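Local coordinates for protein TonB-dependent siderophore receptor (Pseudomonas aeruginosa 39016, PDB 5NEC) that probably imports iron-loaded siderophores, and antibiotics conjugated to siderophores, across the outer membrane using energy relayed by TonB, at residues K152-G157 and D177-F182; S327-Q332 and V379-G384; N635-S640 and F660-V665; G355-S360 and D439-N444; R454-E459 and S477-W482. One frame throughout, in Å; residues are numbered along the deposited sequence.

Interaction 1: residues K152-G157 and D177-F182; sequences KQAKAG and DLNQEF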
# COMPACT_ATOMS: atom_id res chain seq x y z
N LYS A 152 -7.22 10.57 -9.26
CA LYS A 152 -7.61 11.88 -9.78
C LYS A 152 -8.27 11.68 -11.15
O LYS A 152 -7.69 11.01 -12.00
CB LYS A 152 -6.38 12.77 -9.93
CG LYS A 152 -5.80 13.23 -8.62
CD LYS A 152 -4.50 13.94 -8.89
CE LYS A 152 -3.78 14.30 -7.61
NZ LYS A 152 -2.62 15.15 -7.98
N GLN A 153 -9.48 12.22 -11.33
CA GLN A 153 -10.22 12.18 -12.59
C GLN A 153 -10.45 13.60 -13.09
O GLN A 153 -10.49 14.55 -12.29
CB GLN A 153 -11.60 11.51 -12.42
CG GLN A 153 -11.59 10.03 -12.08
CD GLN A 153 -11.02 9.14 -13.19
OE1 GLN A 153 -11.15 9.43 -14.38
NE2 GLN A 153 -10.38 8.05 -12.80
N ALA A 154 -10.60 13.74 -14.41
CA ALA A 154 -11.04 15.00 -15.00
C ALA A 154 -12.44 15.29 -14.50
O ALA A 154 -13.25 14.37 -14.37
CB ALA A 154 -11.01 14.94 -16.52
N LYS A 155 -12.67 16.56 -14.19
CA LYS A 155 -13.90 16.99 -13.51
C LYS A 155 -14.19 18.44 -13.86
O LYS A 155 -13.43 19.07 -14.63
CB LYS A 155 -13.74 16.81 -12.01
CG LYS A 155 -12.61 17.63 -11.40
CD LYS A 155 -12.38 17.28 -9.94
CE LYS A 155 -11.32 18.19 -9.33
NZ LYS A 155 -11.24 18.02 -7.85
N ALA A 156 -15.27 18.99 -13.31
CA ALA A 156 -15.59 20.41 -13.51
C ALA A 156 -14.56 21.30 -12.82
O ALA A 156 -13.99 20.91 -11.81
CB ALA A 156 -16.98 20.73 -12.99
N GLY A 157 -14.32 22.48 -13.38
CA GLY A 157 -13.29 23.40 -12.88
C GLY A 157 -12.18 23.60 -13.90
O GLY A 157 -11.99 22.77 -14.79
N ASP A 177 -0.37 19.11 -12.73
CA ASP A 177 -1.76 18.62 -12.61
C ASP A 177 -2.68 19.69 -13.22
O ASP A 177 -3.06 20.66 -12.57
CB ASP A 177 -2.11 18.31 -11.14
CG ASP A 177 -3.50 17.65 -10.95
OD1 ASP A 177 -4.16 17.24 -11.93
OD2 ASP A 177 -3.95 17.54 -9.78
N LEU A 178 -2.99 19.49 -14.50
CA LEU A 178 -3.77 20.42 -15.33
C LEU A 178 -5.15 19.85 -15.61
O LEU A 178 -5.23 18.73 -16.06
CB LEU A 178 -3.02 20.62 -16.65
CG LEU A 178 -3.71 21.45 -17.71
CD1 LEU A 178 -2.71 22.36 -18.38
CD2 LEU A 178 -4.44 20.59 -18.74
N ASN A 179 -6.21 20.64 -15.37
CA ASN A 179 -7.61 20.23 -15.62
C ASN A 179 -8.38 21.36 -16.32
O ASN A 179 -8.55 22.44 -15.76
CB ASN A 179 -8.29 19.83 -14.29
CG ASN A 179 -9.70 19.29 -14.48
OD1 ASN A 179 -9.94 18.07 -14.44
ND2 ASN A 179 -10.67 20.20 -14.69
N GLN A 180 -8.85 21.10 -17.55
CA GLN A 180 -9.48 22.11 -18.41
C GLN A 180 -10.84 21.65 -18.93
O GLN A 180 -10.95 20.59 -19.52
CB GLN A 180 -8.58 22.37 -19.62
CG GLN A 180 -8.74 23.73 -20.29
CD GLN A 180 -7.55 24.65 -20.06
OE1 GLN A 180 -6.39 24.24 -20.17
NE2 GLN A 180 -7.84 25.91 -19.76
N GLU A 181 -11.88 22.47 -18.73
CA GLU A 181 -13.18 22.22 -19.37
C GLU A 181 -13.13 22.46 -20.88
O GLU A 181 -12.33 23.27 -21.35
CB GLU A 181 -14.28 23.07 -18.75
CG GLU A 181 -14.62 22.69 -17.32
CD GLU A 181 -15.81 23.47 -16.74
OE1 GLU A 181 -16.34 24.38 -17.42
OE2 GLU A 181 -16.21 23.19 -15.58
N PHE A 182 -13.95 21.73 -21.61
CA PHE A 182 -14.19 21.98 -23.04
C PHE A 182 -15.61 21.49 -23.41
O PHE A 182 -16.36 21.06 -22.52
CB PHE A 182 -13.07 21.37 -23.91
CG PHE A 182 -13.05 19.85 -23.95
CD1 PHE A 182 -12.61 19.10 -22.87
CD2 PHE A 182 -13.45 19.17 -25.10
CE1 PHE A 182 -12.60 17.71 -22.93
CE2 PHE A 182 -13.45 17.78 -25.15
CZ PHE A 182 -13.02 17.06 -24.07
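K152 meets D177 through a chain extended beyond CG, whose NZ lies 3.3 Å from D177 OD2, a salt bridge in which the ammonium sits well above the carboxylate plane. Both ends are shared: NZ also donates to the carbonyl of F122, and OD2 also pairs with R190. Two residues on, A154 rests its CA 3.3 Å from N179 OD1. K155 offers both its N-H and its C=O to the N179 amide, whose CG stands anti to the backbone N (chi1 -175°). K155 N donates to N179 OD1 over 3.1 Å, on a lone pair in the carbonyl plane, while N179 ND2 returns a bond of 3.0 Å to K155 O. A156 sets CB 3.7 Å from E181 OE2. Finally G157 N donates to E181 OE2 over 3.0 Å in a nearly straight bond (170°), and G157 O takes a weak bond from N179 ND2; G157 has a phi of 115°, which suits a glycine. The coil joining the last plug strand to the first barrel strand is thus held by polar groups: N179 of barrel strand 172-182 bonds both N-H and C=O of K155 much as a neighbouring strand would, so that a stretch without regular pairing still has polar partners.

Interaction 2: residues S327-Q332 and V379-G384; sequences SVWRRQ and VDTNTG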
# COMPACT_ATOMS: atom_id res chain seq x y z
N SER A 327 32.62 -11.72 6.66
CA SER A 327 32.33 -11.66 5.22
C SER A 327 30.87 -11.94 4.85
O SER A 327 30.07 -12.41 5.67
CB SER A 327 33.26 -12.61 4.46
OG SER A 327 32.92 -13.94 4.73
N VAL A 328 30.53 -11.63 3.60
CA VAL A 328 29.15 -11.72 3.10
C VAL A 328 29.14 -12.30 1.69
O VAL A 328 29.76 -11.74 0.79
CB VAL A 328 28.50 -10.32 3.05
CG1 VAL A 328 27.14 -10.37 2.37
CG2 VAL A 328 28.39 -9.71 4.45
N TRP A 329 28.40 -13.39 1.49
CA TRP A 329 28.12 -13.89 0.15
C TRP A 329 27.03 -13.03 -0.53
O TRP A 329 25.95 -12.84 0.04
CB TRP A 329 27.68 -15.35 0.22
CG TRP A 329 27.19 -15.92 -1.05
CD1 TRP A 329 27.78 -15.85 -2.26
CD2 TRP A 329 26.00 -16.69 -1.23
NE1 TRP A 329 27.04 -16.54 -3.20
CE2 TRP A 329 25.93 -17.06 -2.59
CE3 TRP A 329 24.98 -17.11 -0.37
CZ2 TRP A 329 24.88 -17.81 -3.12
CZ3 TRP A 329 23.94 -17.88 -0.88
CH2 TRP A 329 23.90 -18.22 -2.26
N ARG A 330 27.34 -12.49 -1.70
CA ARG A 330 26.37 -11.71 -2.49
C ARG A 330 25.45 -12.64 -3.27
O ARG A 330 25.64 -12.89 -4.45
CB ARG A 330 27.06 -10.75 -3.44
CG ARG A 330 27.69 -9.59 -2.70
CD ARG A 330 28.55 -8.81 -3.67
NE ARG A 330 29.02 -7.53 -3.16
CZ ARG A 330 30.20 -6.97 -3.44
NH1 ARG A 330 31.09 -7.60 -4.20
NH2 ARG A 330 30.52 -5.79 -2.92
N ARG A 331 24.47 -13.17 -2.57
CA ARG A 331 23.47 -14.00 -3.21
C ARG A 331 22.60 -13.09 -4.09
O ARG A 331 22.26 -11.93 -3.76
CB ARG A 331 22.64 -14.79 -2.21
CG ARG A 331 21.14 -14.68 -2.27
CD ARG A 331 20.43 -15.45 -3.35
NE ARG A 331 19.20 -15.95 -2.72
CZ ARG A 331 18.10 -16.37 -3.32
NH1 ARG A 331 17.97 -16.43 -4.64
NH2 ARG A 331 17.10 -16.76 -2.55
N GLN A 332 22.22 -13.68 -5.19
CA GLN A 332 21.58 -13.01 -6.27
C GLN A 332 20.14 -13.50 -6.25
O GLN A 332 19.89 -14.69 -6.18
CB GLN A 332 22.34 -13.44 -7.53
CG GLN A 332 21.63 -13.28 -8.82
CD GLN A 332 20.57 -14.31 -9.07
OE1 GLN A 332 19.42 -13.93 -9.29
NE2 GLN A 332 20.90 -15.59 -9.03
N VAL A 379 22.36 -17.11 -13.00
CA VAL A 379 23.48 -16.23 -12.66
C VAL A 379 24.57 -17.02 -11.93
O VAL A 379 24.27 -17.74 -11.00
CB VAL A 379 23.05 -15.07 -11.75
CG1 VAL A 379 24.18 -14.07 -11.55
CG2 VAL A 379 21.80 -14.37 -12.29
N ASP A 380 25.81 -16.87 -12.35
CA ASP A 380 26.93 -17.49 -11.65
C ASP A 380 27.35 -16.63 -10.45
O ASP A 380 27.94 -15.56 -10.63
CB ASP A 380 28.11 -17.68 -12.60
CG ASP A 380 29.23 -18.52 -12.01
OD1 ASP A 380 29.08 -19.10 -10.89
OD2 ASP A 380 30.27 -18.61 -12.71
N THR A 381 27.05 -17.11 -9.24
CA THR A 381 27.56 -16.51 -8.01
C THR A 381 28.53 -17.41 -7.19
O THR A 381 28.70 -17.23 -5.99
CB THR A 381 26.39 -16.09 -7.11
OG1 THR A 381 25.60 -17.24 -6.84
CG2 THR A 381 25.55 -14.98 -7.79
N ASN A 382 29.19 -18.35 -7.86
CA ASN A 382 30.06 -19.32 -7.20
C ASN A 382 31.25 -18.61 -6.54
O ASN A 382 32.00 -17.92 -7.22
CB ASN A 382 30.56 -20.32 -8.24
CG ASN A 382 31.32 -21.49 -7.64
OD1 ASN A 382 31.77 -21.48 -6.51
ND2 ASN A 382 31.44 -22.54 -8.43
N THR A 383 31.41 -18.80 -5.23
CA THR A 383 32.49 -18.14 -4.48
C THR A 383 33.85 -18.82 -4.63
O THR A 383 34.86 -18.21 -4.31
CB THR A 383 32.20 -18.08 -2.97
OG1 THR A 383 32.16 -19.41 -2.43
CG2 THR A 383 30.90 -17.34 -2.69
N GLY A 384 33.85 -20.06 -5.09
CA GLY A 384 35.05 -20.88 -5.15
C GLY A 384 35.19 -21.79 -3.94
O GLY A 384 35.99 -22.70 -3.99
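W329 lays its indole across T381 and T383, at about a right angle to both side chains. The five-membered ring does most of the touching: CD1 is 3.5 Å from T383 CG2, and NE1 points to T381 O, which lies at the ring edge near its plane at 3.3 Å, close enough for a weak hydrogen bond. On the six-membered ring, CZ2 comes within 3.8 Å of T381 OG1. R331 CB, from the same strand, stands over one face of the indole, toward its rim. At the other end of the contact Q332 folds over V379. Its chain bends at chi2 (-75°), which carries CD to 3.4 Å from V379 CG2, while NE2 approaches V379 CB at 3.5 Å; the amide oxygen is engaged by N334. Between these two patches T381 CG2 fits against Q332 CB, 3.6 Å away. Beyond them, the loop bends through Asx turns begun by D380 and N382, and T383 OG1 is fixed by K389 and L385. The long loop leaving strand 357-379 thus folds back on the wall of the TonB-dependent receptor barrel, antiparallel to the start of strand 327-354 without pairing. Strand 296-316 flanks that start through backbone bonds of R331, and short strand 403-405 through V328.

Interaction 3: residues N635-S640 and F660-V665; sequences NTPKNS and FYVDKV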
# COMPACT_ATOMS: atom_id res chain seq x y z
N ASN A 635 5.06 -9.86 10.72
CA ASN A 635 4.65 -8.57 10.14
C ASN A 635 3.42 -7.98 10.82
O ASN A 635 2.57 -7.37 10.18
CB ASN A 635 4.47 -8.74 8.61
CG ASN A 635 5.69 -9.37 7.97
OD1 ASN A 635 6.80 -8.79 8.01
ND2 ASN A 635 5.54 -10.57 7.40
N THR A 636 3.33 -8.17 12.13
CA THR A 636 2.16 -7.79 12.92
C THR A 636 2.65 -7.15 14.22
O THR A 636 2.81 -7.84 15.21
CB THR A 636 1.30 -9.03 13.23
OG1 THR A 636 1.02 -9.74 12.01
CG2 THR A 636 -0.03 -8.63 13.90
N PRO A 637 2.91 -5.84 14.22
CA PRO A 637 3.36 -5.19 15.45
C PRO A 637 2.24 -5.19 16.47
O PRO A 637 1.10 -4.89 16.14
CB PRO A 637 3.69 -3.76 15.02
CG PRO A 637 2.88 -3.53 13.79
CD PRO A 637 2.75 -4.87 13.12
N LYS A 638 2.58 -5.55 17.70
CA LYS A 638 1.61 -5.67 18.76
C LYS A 638 1.02 -4.29 19.08
O LYS A 638 -0.18 -4.17 19.23
CB LYS A 638 2.27 -6.29 20.00
CG LYS A 638 1.32 -6.79 21.05
CD LYS A 638 2.10 -7.49 22.14
CE LYS A 638 1.19 -7.94 23.28
NZ LYS A 638 0.33 -9.07 22.85
N ASN A 639 1.89 -3.29 19.17
CA ASN A 639 1.54 -1.88 19.39
C ASN A 639 2.04 -0.98 18.24
O ASN A 639 3.19 -1.10 17.81
CB ASN A 639 2.21 -1.40 20.67
CG ASN A 639 1.65 -2.08 21.91
OD1 ASN A 639 0.46 -1.98 22.20
ND2 ASN A 639 2.50 -2.77 22.64
N SER A 640 1.19 -0.08 17.77
CA SER A 640 1.68 1.00 16.90
C SER A 640 0.86 2.25 17.10
O SER A 640 -0.31 2.20 17.47
CB SER A 640 1.72 0.57 15.42
OG SER A 640 0.56 -0.16 15.04
N PHE A 660 5.72 8.69 15.29
CA PHE A 660 5.28 7.37 14.87
C PHE A 660 6.02 6.33 15.69
O PHE A 660 7.24 6.35 15.72
CB PHE A 660 5.55 7.17 13.37
CG PHE A 660 5.03 8.30 12.52
CD1 PHE A 660 3.70 8.32 12.12
CD2 PHE A 660 5.86 9.35 12.14
CE1 PHE A 660 3.21 9.37 11.34
CE2 PHE A 660 5.38 10.40 11.37
CZ PHE A 660 4.05 10.41 10.97
N TYR A 661 5.29 5.44 16.35
CA TYR A 661 5.88 4.29 17.03
C TYR A 661 5.45 2.98 16.35
O TYR A 661 4.28 2.82 15.97
CB TYR A 661 5.52 4.30 18.53
CG TYR A 661 5.99 3.06 19.25
CD1 TYR A 661 7.30 2.95 19.71
CD2 TYR A 661 5.12 1.98 19.47
CE1 TYR A 661 7.74 1.82 20.36
CE2 TYR A 661 5.55 0.84 20.12
CZ TYR A 661 6.86 0.77 20.57
OH TYR A 661 7.31 -0.35 21.21
N VAL A 662 6.40 2.07 16.16
CA VAL A 662 6.10 0.71 15.72
C VAL A 662 6.86 -0.25 16.64
O VAL A 662 8.06 -0.11 16.79
CB VAL A 662 6.50 0.45 14.24
CG1 VAL A 662 6.26 -1.00 13.86
CG2 VAL A 662 5.73 1.36 13.30
N ASP A 663 6.15 -1.20 17.23
CA ASP A 663 6.70 -2.23 18.13
C ASP A 663 7.58 -3.18 17.32
O ASP A 663 7.61 -3.10 16.09
CB ASP A 663 5.52 -2.98 18.77
CG ASP A 663 5.85 -3.65 20.08
OD1 ASP A 663 7.02 -3.96 20.36
OD2 ASP A 663 4.88 -3.88 20.84
N LYS A 664 8.29 -4.09 17.98
CA LYS A 664 9.08 -5.09 17.26
C LYS A 664 8.18 -5.90 16.30
O LYS A 664 6.96 -6.00 16.50
CB LYS A 664 9.85 -5.99 18.22
CG LYS A 664 9.02 -7.06 18.94
CD LYS A 664 9.89 -7.96 19.84
CE LYS A 664 10.44 -7.22 21.05
NZ LYS A 664 11.39 -8.07 21.81
N VAL A 665 8.77 -6.41 15.23
CA VAL A 665 8.03 -7.15 14.23
C VAL A 665 8.85 -8.39 13.85
O VAL A 665 10.02 -8.26 13.46
CB VAL A 665 7.80 -6.28 12.98
CG1 VAL A 665 7.28 -7.12 11.82
CG2 VAL A 665 6.85 -5.12 13.29
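N639 and D663 meet through backbone and side chains alike. D663 N donates to N639 O over 3.0 Å, almost along the C=O axis, and N639 ND2 gives 3.2 Å to D663 OD2, the amide and carboxylate planes lying only 9° apart. N639 N adds a weak bond to the same OD2. Next to them, P637 CB rests against V662 CG1 and V665 CG2, 3.9 Å from each, its ring side by side with V665, and V665 CG1 presses on N635 CA at 3.4 Å. S640 faces V662 as an antiparallel non-hydrogen-bonded pair, its CA in a CA-H...O contact with Y661 O. Within its own segment D663 OD1 accepts from K664 N; further out, Y602 OH bonds N639 OD1, and D677 takes the hydroxyl of Y661, whose ring borders N639. Outside the pairing, N635 O accepts from T81 of the plug family region. The pattern is that of a barrel hairpin, strands 639-650 and 653-666, at its open end, where regular pairing gives way to a proline and an aspartate.

Interaction 4: residues G355-S360 and D439-N444; sequences GGFKNS and DTIDLN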
# COMPACT_ATOMS: atom_id res chain seq x y z
N GLY A 355 -41.62 -1.84 3.37
CA GLY A 355 -42.07 -1.81 4.76
C GLY A 355 -41.83 -0.49 5.48
O GLY A 355 -41.58 -0.47 6.70
N GLY A 356 -41.86 0.62 4.73
CA GLY A 356 -41.61 1.93 5.30
C GLY A 356 -40.14 2.30 5.49
O GLY A 356 -39.84 3.37 6.04
N PHE A 357 -39.21 1.43 5.07
CA PHE A 357 -37.78 1.65 5.31
C PHE A 357 -37.11 1.97 3.99
O PHE A 357 -37.44 1.43 2.94
CB PHE A 357 -37.12 0.43 5.96
CG PHE A 357 -37.89 -0.16 7.11
CD1 PHE A 357 -38.09 0.53 8.31
CD2 PHE A 357 -38.46 -1.42 6.96
CE1 PHE A 357 -38.84 -0.04 9.34
CE2 PHE A 357 -39.17 -2.00 8.01
CZ PHE A 357 -39.37 -1.31 9.19
N LYS A 358 -36.13 2.86 4.03
CA LYS A 358 -35.24 3.10 2.91
C LYS A 358 -34.23 1.95 2.83
O LYS A 358 -33.68 1.52 3.85
CB LYS A 358 -34.48 4.40 3.14
CG LYS A 358 -33.74 4.93 1.92
CD LYS A 358 -32.83 6.06 2.32
CE LYS A 358 -32.19 6.68 1.10
NZ LYS A 358 -31.29 7.80 1.49
N ASN A 359 -33.97 1.49 1.60
CA ASN A 359 -32.95 0.50 1.32
C ASN A 359 -31.94 1.14 0.36
O ASN A 359 -32.23 1.28 -0.82
CB ASN A 359 -33.56 -0.72 0.66
CG ASN A 359 -34.41 -1.54 1.61
OD1 ASN A 359 -35.50 -1.11 2.05
ND2 ASN A 359 -33.95 -2.74 1.92
N SER A 360 -30.77 1.53 0.89
CA SER A 360 -29.67 2.01 0.07
C SER A 360 -28.80 0.81 -0.29
O SER A 360 -28.18 0.20 0.59
CB SER A 360 -28.89 3.07 0.81
OG SER A 360 -29.74 4.18 1.02
N ASP A 439 -26.80 -4.04 1.00
CA ASP A 439 -27.98 -3.23 1.36
C ASP A 439 -27.85 -2.65 2.76
O ASP A 439 -27.52 -3.36 3.69
CB ASP A 439 -29.25 -4.08 1.28
CG ASP A 439 -30.54 -3.23 1.38
OD1 ASP A 439 -30.45 -2.00 1.24
OD2 ASP A 439 -31.65 -3.80 1.60
N THR A 440 -28.13 -1.35 2.89
CA THR A 440 -28.29 -0.69 4.18
C THR A 440 -29.75 -0.26 4.35
O THR A 440 -30.28 0.47 3.52
CB THR A 440 -27.36 0.54 4.30
OG1 THR A 440 -26.02 0.09 4.42
CG2 THR A 440 -27.68 1.38 5.56
N ILE A 441 -30.35 -0.69 5.45
CA ILE A 441 -31.76 -0.42 5.74
C ILE A 441 -31.83 0.56 6.91
O ILE A 441 -31.30 0.27 7.98
CB ILE A 441 -32.51 -1.73 6.08
CG1 ILE A 441 -32.16 -2.81 5.03
CG2 ILE A 441 -33.99 -1.46 6.17
CD1 ILE A 441 -32.86 -4.14 5.20
N ASP A 442 -32.45 1.72 6.72
CA ASP A 442 -32.74 2.64 7.84
C ASP A 442 -34.04 2.21 8.45
O ASP A 442 -35.10 2.39 7.85
CB ASP A 442 -32.90 4.09 7.40
CG ASP A 442 -31.64 4.69 6.86
OD1 ASP A 442 -30.55 4.40 7.41
OD2 ASP A 442 -31.73 5.47 5.87
N LEU A 443 -33.97 1.62 9.65
CA LEU A 443 -35.16 1.18 10.37
C LEU A 443 -35.90 2.39 10.96
O LEU A 443 -37.11 2.52 10.79
CB LEU A 443 -34.80 0.15 11.45
CG LEU A 443 -34.14 -1.13 10.91
CD1 LEU A 443 -33.69 -2.03 12.05
CD2 LEU A 443 -35.06 -1.90 9.97
N ASN A 444 -35.16 3.26 11.64
CA ASN A 444 -35.61 4.62 12.02
C ASN A 444 -34.37 5.50 12.13
O ASN A 444 -33.30 5.07 11.70
CB ASN A 444 -36.45 4.62 13.31
CG ASN A 444 -35.73 4.00 14.51
OD1 ASN A 444 -34.50 4.11 14.66
ND2 ASN A 444 -36.49 3.36 15.37
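F357 packs along the chain at I441-L443. Its CB lies 3.4 Å from D442 O and 3.7 Å from I441 CG2. CG, anti to the carbonyl carbon (chi1 -46°), stays near D442 O; CD1 then stands 3.3 Å from L443 O, and CE1 is almost as near to that oxygen. L443 CD2 sits over the centre of one ring face, 4.2 Å from the centroid, a CH-pi contact, while G355 O approaches the opposite face near its rim. The two segments pair within the antiparallel transmembrane barrel of TonB-dependent receptors, where strand 357-379 runs beside strand 426-444. Here S360 and T440 exchange two backbone bonds, and N359 faces I441 in a non-hydrogen-bonded pair. On that same side of the sheet N359 ND2 donates to D439 OD2 over a short 2.6 Å; the oxygen uses its syn lone pair and lies in the amide plane of N359. I441 CG1 is packed 3.6 Å from that ND2. T440 OG1, on the other face, bonds T44, from the N-terminal part of the chain.

Interaction 5: residues R454-E459 and S477-W482; sequences RFDSFE and SSFWNW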
# COMPACT_ATOMS: atom_id res chain seq x y z
N ARG A 454 -21.36 -12.05 -1.24
CA ARG A 454 -20.51 -12.14 -2.42
C ARG A 454 -20.17 -13.60 -2.72
O ARG A 454 -19.83 -14.35 -1.82
CB ARG A 454 -19.22 -11.34 -2.23
CG ARG A 454 -18.53 -11.03 -3.55
CD ARG A 454 -17.09 -10.61 -3.40
NE ARG A 454 -16.47 -10.44 -4.71
CZ ARG A 454 -16.54 -9.34 -5.47
NH1 ARG A 454 -17.18 -8.23 -5.04
NH2 ARG A 454 -15.94 -9.35 -6.66
N PHE A 455 -20.28 -13.98 -3.99
CA PHE A 455 -19.88 -15.28 -4.50
C PHE A 455 -18.86 -15.08 -5.63
O PHE A 455 -19.15 -14.37 -6.58
CB PHE A 455 -21.08 -16.05 -5.04
CG PHE A 455 -20.73 -17.35 -5.69
CD1 PHE A 455 -20.21 -18.40 -4.93
CD2 PHE A 455 -20.89 -17.53 -7.06
CE1 PHE A 455 -19.89 -19.62 -5.52
CE2 PHE A 455 -20.55 -18.74 -7.66
CZ PHE A 455 -20.05 -19.78 -6.89
N ASP A 456 -17.67 -15.68 -5.49
CA ASP A 456 -16.62 -15.64 -6.52
C ASP A 456 -16.35 -17.03 -7.05
O ASP A 456 -16.27 -17.98 -6.28
CB ASP A 456 -15.30 -15.13 -5.94
CG ASP A 456 -15.29 -13.64 -5.72
OD1 ASP A 456 -14.92 -12.92 -6.67
OD2 ASP A 456 -15.66 -13.20 -4.60
N SER A 457 -16.18 -17.12 -8.36
CA SER A 457 -15.87 -18.37 -9.05
C SER A 457 -14.56 -18.15 -9.82
O SER A 457 -14.39 -17.14 -10.49
CB SER A 457 -17.02 -18.71 -9.98
OG SER A 457 -16.74 -19.85 -10.75
N PHE A 458 -13.64 -19.11 -9.70
CA PHE A 458 -12.24 -18.96 -10.16
C PHE A 458 -11.83 -20.18 -11.02
O PHE A 458 -12.13 -21.30 -10.66
CB PHE A 458 -11.36 -18.83 -8.90
CG PHE A 458 -9.95 -18.38 -9.16
CD1 PHE A 458 -9.69 -17.22 -9.89
CD2 PHE A 458 -8.87 -19.07 -8.61
CE1 PHE A 458 -8.38 -16.77 -10.12
CE2 PHE A 458 -7.56 -18.64 -8.82
CZ PHE A 458 -7.31 -17.48 -9.57
N GLU A 459 -11.21 -19.94 -12.19
CA GLU A 459 -10.63 -21.01 -13.03
C GLU A 459 -9.23 -20.62 -13.42
O GLU A 459 -9.07 -19.53 -13.94
CB GLU A 459 -11.38 -21.19 -14.35
CG GLU A 459 -12.83 -21.60 -14.24
CD GLU A 459 -13.42 -22.02 -15.59
OE1 GLU A 459 -12.76 -22.77 -16.34
OE2 GLU A 459 -14.56 -21.61 -15.90
N SER A 477 -12.30 -23.30 -8.32
CA SER A 477 -12.72 -23.08 -6.94
C SER A 477 -13.74 -21.95 -6.84
O SER A 477 -14.01 -21.24 -7.83
CB SER A 477 -11.50 -22.80 -6.07
OG SER A 477 -10.66 -21.83 -6.66
N SER A 478 -14.31 -21.80 -5.65
CA SER A 478 -15.18 -20.67 -5.36
C SER A 478 -15.01 -20.18 -3.94
O SER A 478 -14.41 -20.84 -3.10
CB SER A 478 -16.63 -21.00 -5.68
OG SER A 478 -16.99 -22.23 -5.11
N PHE A 479 -15.52 -18.98 -3.71
CA PHE A 479 -15.35 -18.28 -2.45
C PHE A 479 -16.70 -17.63 -2.10
O PHE A 479 -17.19 -16.77 -2.83
CB PHE A 479 -14.22 -17.25 -2.63
CG PHE A 479 -13.74 -16.63 -1.34
CD1 PHE A 479 -12.99 -17.38 -0.43
CD2 PHE A 479 -14.03 -15.29 -1.04
CE1 PHE A 479 -12.54 -16.81 0.76
CE2 PHE A 479 -13.58 -14.71 0.14
CZ PHE A 479 -12.83 -15.47 1.04
N TRP A 480 -17.34 -18.13 -1.04
CA TRP A 480 -18.56 -17.53 -0.47
C TRP A 480 -18.14 -16.54 0.59
O TRP A 480 -17.15 -16.75 1.29
CB TRP A 480 -19.49 -18.58 0.17
CG TRP A 480 -20.69 -18.93 -0.68
CD1 TRP A 480 -20.91 -20.10 -1.35
CD2 TRP A 480 -21.85 -18.10 -0.93
NE1 TRP A 480 -22.12 -20.06 -2.01
CE2 TRP A 480 -22.72 -18.85 -1.77
CE3 TRP A 480 -22.23 -16.81 -0.53
CZ2 TRP A 480 -23.95 -18.33 -2.23
CZ3 TRP A 480 -23.45 -16.30 -0.98
CH2 TRP A 480 -24.30 -17.07 -1.82
N ASN A 481 -18.88 -15.45 0.71
CA ASN A 481 -18.55 -14.43 1.68
C ASN A 481 -19.80 -13.62 2.04
O ASN A 481 -20.56 -13.24 1.16
CB ASN A 481 -17.46 -13.55 1.11
CG ASN A 481 -17.15 -12.39 2.00
OD1 ASN A 481 -17.41 -11.24 1.63
ND2 ASN A 481 -16.64 -12.67 3.19
N TRP A 482 -20.03 -13.38 3.33
CA TRP A 482 -21.15 -12.55 3.74
C TRP A 482 -20.94 -11.86 5.07
O TRP A 482 -20.14 -12.31 5.88
CB TRP A 482 -22.48 -13.33 3.73
CG TRP A 482 -22.65 -14.37 4.78
CD1 TRP A 482 -22.37 -15.70 4.67
CD2 TRP A 482 -23.21 -14.19 6.10
NE1 TRP A 482 -22.70 -16.36 5.84
CE2 TRP A 482 -23.22 -15.46 6.73
CE3 TRP A 482 -23.71 -13.07 6.81
CZ2 TRP A 482 -23.70 -15.64 8.04
CZ3 TRP A 482 -24.19 -13.26 8.12
CH2 TRP A 482 -24.18 -14.54 8.72
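Strands 454-459 and 477-482 run antiparallel, 168° apart in direction, with axes approaching to 4.6 Å. R454 with N481, D456 with F479 and F458 with S477 are hydrogen-bonded pairs; D456 N to F479 O, at 2.9 Å and 167°, is nearly straight, whereas N481 N to R454 O is weak. F455 with W480 and S457 with S478 are the non-hydrogen-bonded pairs between. On their face, F455 CD1 lies over one side of the W480 indole, toward its rim, 3.9 Å from NE1; the F455 ring and the five-membered ring of W480 are tilted by 48°, neither stacked nor edge-to-face. F455 CE1 then meets S478 CB at 3.5 Å. The other face carries R454, whose NE makes a salt bridge of 2.9 Å to D456 OD2 in the guanidinium plane. E366 takes its NH2, and N481 OD1 accepts from S135 of the plug family region. The F455-W480 pair is apolar, probably toward lipid; the other face is mixed, with F458 and F479 beside a charged and polar patch at R454, D456 and N481 that reaches the plug through S135.

How the interactions relate
From the N terminus, interaction 1 comes first: it closes over the first barrel strand, 159-167, joining the end of the plug to strand 172-182, so that the chain entering the barrel is tied to the wall it starts. Interactions 2 and 4 cross, their segments alternating along the chain. The link from 327-332 to 379-384 spans the hairpin of strands 327-354 and 357-379, and that from 355-360 to 439-444 joins the second of those strands to 426-444, at centres about 65 Å apart. Interaction 5 follows in series in the hairpin of strands 447-464 and 471-488, the first of which neighbours 426-444; its nearest atoms are about 10 Å from interaction 4. Interaction 3 comes last, a hairpin late in the barrel. None nests.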